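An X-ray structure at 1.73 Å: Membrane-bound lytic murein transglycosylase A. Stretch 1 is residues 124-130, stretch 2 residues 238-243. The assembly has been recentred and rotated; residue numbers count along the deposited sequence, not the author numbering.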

# COMPACT_ATOMS: atom_id res chain seq x y z
N ALA A 124 16.18 -17.99 -0.66
CA ALA A 124 16.58 -17.20 0.51
C ALA A 124 16.38 -15.71 0.32
O ALA A 124 16.60 -15.18 -0.77
CB ALA A 124 18.07 -17.42 0.83
N LEU A 125 15.98 -15.03 1.39
CA LEU A 125 16.25 -13.60 1.57
C LEU A 125 17.57 -13.46 2.33
O LEU A 125 17.86 -14.23 3.24
CB LEU A 125 15.11 -12.92 2.33
CG LEU A 125 13.69 -13.20 1.82
CD1 LEU A 125 12.63 -12.40 2.66
CD2 LEU A 125 13.60 -12.86 0.34
N TYR A 126 18.37 -12.44 1.99
CA TYR A 126 19.71 -12.29 2.57
C TYR A 126 19.88 -11.01 3.37
O TYR A 126 19.37 -9.95 2.98
CB TYR A 126 20.75 -12.28 1.46
CG TYR A 126 20.81 -13.54 0.70
CD1 TYR A 126 21.66 -14.59 1.11
CD2 TYR A 126 20.05 -13.72 -0.44
CE1 TYR A 126 21.73 -15.76 0.40
CE2 TYR A 126 20.12 -14.90 -1.14
CZ TYR A 126 20.96 -15.91 -0.71
OH TYR A 126 20.98 -17.08 -1.43
N ARG A 127 20.57 -11.12 4.52
CA ARG A 127 21.07 -9.93 5.21
C ARG A 127 22.25 -9.34 4.45
O ARG A 127 22.83 -9.97 3.55
CB ARG A 127 21.54 -10.24 6.62
CG ARG A 127 20.56 -10.96 7.47
CD ARG A 127 21.18 -11.30 8.84
NE ARG A 127 21.05 -12.73 9.13
CZ ARG A 127 20.22 -13.25 10.04
NH1 ARG A 127 19.43 -12.46 10.77
NH2 ARG A 127 20.17 -14.56 10.22
N TRP A 128 22.64 -8.13 4.84
CA TRP A 128 23.87 -7.58 4.30
C TRP A 128 25.03 -8.54 4.63
O TRP A 128 25.13 -9.01 5.77
CB TRP A 128 24.13 -6.17 4.87
CG TRP A 128 25.36 -5.52 4.30
CD1 TRP A 128 26.62 -5.57 4.82
CD2 TRP A 128 25.45 -4.75 3.09
NE1 TRP A 128 27.49 -4.87 4.02
CE2 TRP A 128 26.80 -4.36 2.95
CE3 TRP A 128 24.52 -4.35 2.12
CZ2 TRP A 128 27.25 -3.58 1.89
CZ3 TRP A 128 24.97 -3.57 1.07
CH2 TRP A 128 26.33 -3.20 0.95
N PRO A 129 25.86 -8.89 3.66
CA PRO A 129 26.86 -9.95 3.89
C PRO A 129 27.93 -9.47 4.87
O PRO A 129 28.50 -8.38 4.70
CB PRO A 129 27.45 -10.20 2.50
CG PRO A 129 26.52 -9.59 1.54
CD PRO A 129 25.87 -8.42 2.28
N ALA A 130 28.17 -10.27 5.90
CA ALA A 130 29.13 -9.88 6.94
C ALA A 130 30.53 -9.65 6.36
O ALA A 130 31.27 -8.76 6.81
CB ALA A 130 29.16 -10.93 8.05
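Stretch 2 238-243: RFVFFR

Stretch 2 enters as extended chain at R238 and F239 and becomes a β-strand from V240 to R243. It crosses the strand 124-126 almost at right angles: the N-to-C directions differ by 82° (signed crossing angle -82°), and the axes approach to 5.9 Å. Two strands so steeply crossed cannot share a long ladder of hydrogen bonds, and here a single direct one joins them, from F242 N to Y126 O at 2.9 Å. Y126 O also receives a CA-H...O contact from F241 CA at 3.4 Å. One residue further on, R127 CA lies 3.3 Å from F242 O in a second, straighter contact of this kind, with an angle at H of 162°; the CA atoms of R127 and F242 are 5.0 Å apart.

Two waters extend this short backbone junction. Water 1 accepts from Y126 N (2.9 Å) and donates to V240 O (3.0 Å); water 2 accepts from W128 N (2.9 Å) and donates to F242 O (2.8 Å). W128 N and F242 O are themselves 4.2 Å apart, too far to bond directly, so the water completes the link.

Of all the residues, F241 is the most heavily covered by the other stretch. With chi1 at -58° (m) and chi2 at -83°, its ring reaches both W128 and P129. P129 CD lies over one face of the F241 ring, 4.0 Å from its centroid and 24° off the normal, a CH-pi contact that suits proline, whose constrained, puckered ring offers the CD hydrogens to the aromatic face. W128, in the t rotamer (chi1 -177°), brings its CE3 to 3.6 Å from F241 CD2; the six-membered ring and the phenyl ring meet obliquely, with planes at 68°. Y126 CB adds a contact of 4.1 Å to F241 CD1.

F239 points its CA-to-CB bond toward stretch 1. Its chi1 of -159° (t) extends the ring so that F239 CZ comes to 3.7 Å from Y126 CD2, which approaches the phenyl edge. Y126 is m (chi1 -63°, chi2 -90°), a conformation that puts its ring beside F239, while its CB faces F241; a large aromatic residue can meet both phenylalanines. F242 is also m (chi1 -64°, chi2 -83°) and packs F242 CD2 at 4.1 Å from L125 CB, joining two buried apolar residues. L125 itself adopts the common m,t leucine conformation.

V240 and R243 direct their CA-to-CB bonds away from stretch 1. The valine is buried, as suits its apolar branches, whereas the exposed arginine is hydrogen-bonded through NH1 elsewhere in the structure. R127 heads away overall, leaving its polar end exposed, although its CB, besides the backbone, still touches stretch 2, with R127 CB 3.8 Å from F242 O.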

# COMPACT_ATOMS: atom_id res chain seq x y z
N ARG A 238 20.17 -5.23 -10.14
CA ARG A 238 20.01 -4.77 -8.77
C ARG A 238 19.66 -5.92 -7.83
O ARG A 238 18.95 -6.86 -8.21
CB ARG A 238 18.92 -3.69 -8.71
CG ARG A 238 18.90 -2.95 -7.41
CD ARG A 238 17.89 -1.85 -7.50
NE ARG A 238 17.93 -0.96 -6.34
CZ ARG A 238 18.91 -0.10 -6.06
NH1 ARG A 238 19.99 -0.01 -6.85
NH2 ARG A 238 18.83 0.66 -4.98
N PHE A 239 20.20 -5.85 -6.61
CA PHE A 239 20.01 -6.84 -5.54
C PHE A 239 19.81 -6.14 -4.20
O PHE A 239 20.68 -5.37 -3.76
CB PHE A 239 21.20 -7.82 -5.43
CG PHE A 239 20.85 -9.09 -4.73
CD1 PHE A 239 20.26 -10.14 -5.44
CD2 PHE A 239 21.01 -9.20 -3.36
CE1 PHE A 239 19.90 -11.32 -4.77
CE2 PHE A 239 20.63 -10.36 -2.67
CZ PHE A 239 20.06 -11.41 -3.39
N VAL A 240 18.72 -6.46 -3.51
CA VAL A 240 18.36 -5.78 -2.27
C VAL A 240 18.49 -6.74 -1.10
O VAL A 240 18.07 -7.90 -1.20
CB VAL A 240 16.93 -5.22 -2.39
CG1 VAL A 240 16.41 -4.66 -1.05
CG2 VAL A 240 16.87 -4.20 -3.54
N PHE A 241 19.07 -6.25 -0.01
CA PHE A 241 19.26 -6.99 1.23
C PHE A 241 18.24 -6.54 2.25
O PHE A 241 17.59 -5.51 2.09
CB PHE A 241 20.66 -6.77 1.78
CG PHE A 241 21.73 -7.17 0.81
CD1 PHE A 241 22.11 -8.49 0.73
CD2 PHE A 241 22.30 -6.23 -0.03
CE1 PHE A 241 23.12 -8.89 -0.18
CE2 PHE A 241 23.29 -6.60 -0.93
CZ PHE A 241 23.70 -7.93 -1.00
N PHE A 242 18.12 -7.33 3.31
CA PHE A 242 17.06 -7.12 4.30
C PHE A 242 17.62 -7.17 5.71
O PHE A 242 18.66 -7.77 5.99
CB PHE A 242 15.97 -8.18 4.17
CG PHE A 242 15.25 -8.12 2.86
CD1 PHE A 242 14.21 -7.20 2.69
CD2 PHE A 242 15.62 -8.93 1.81
CE1 PHE A 242 13.55 -7.12 1.43
CE2 PHE A 242 14.97 -8.87 0.55
CZ PHE A 242 13.94 -7.96 0.37
N ARG A 243 16.88 -6.54 6.62
CA ARG A 243 17.09 -6.66 8.05
C ARG A 243 15.78 -7.10 8.68
O ARG A 243 14.70 -6.73 8.20
CB ARG A 243 17.61 -5.32 8.63
CG ARG A 243 16.56 -4.41 9.25
CD ARG A 243 17.19 -3.07 9.67
NE ARG A 243 16.22 -2.12 10.24
CZ ARG A 243 15.76 -1.04 9.60
NH1 ARG A 243 16.17 -0.78 8.37
NH2 ARG A 243 14.88 -0.23 10.19
O HOH W 1 17.77 -10.79 -0.31
O HOH W 2 21.14 -6.71 6.83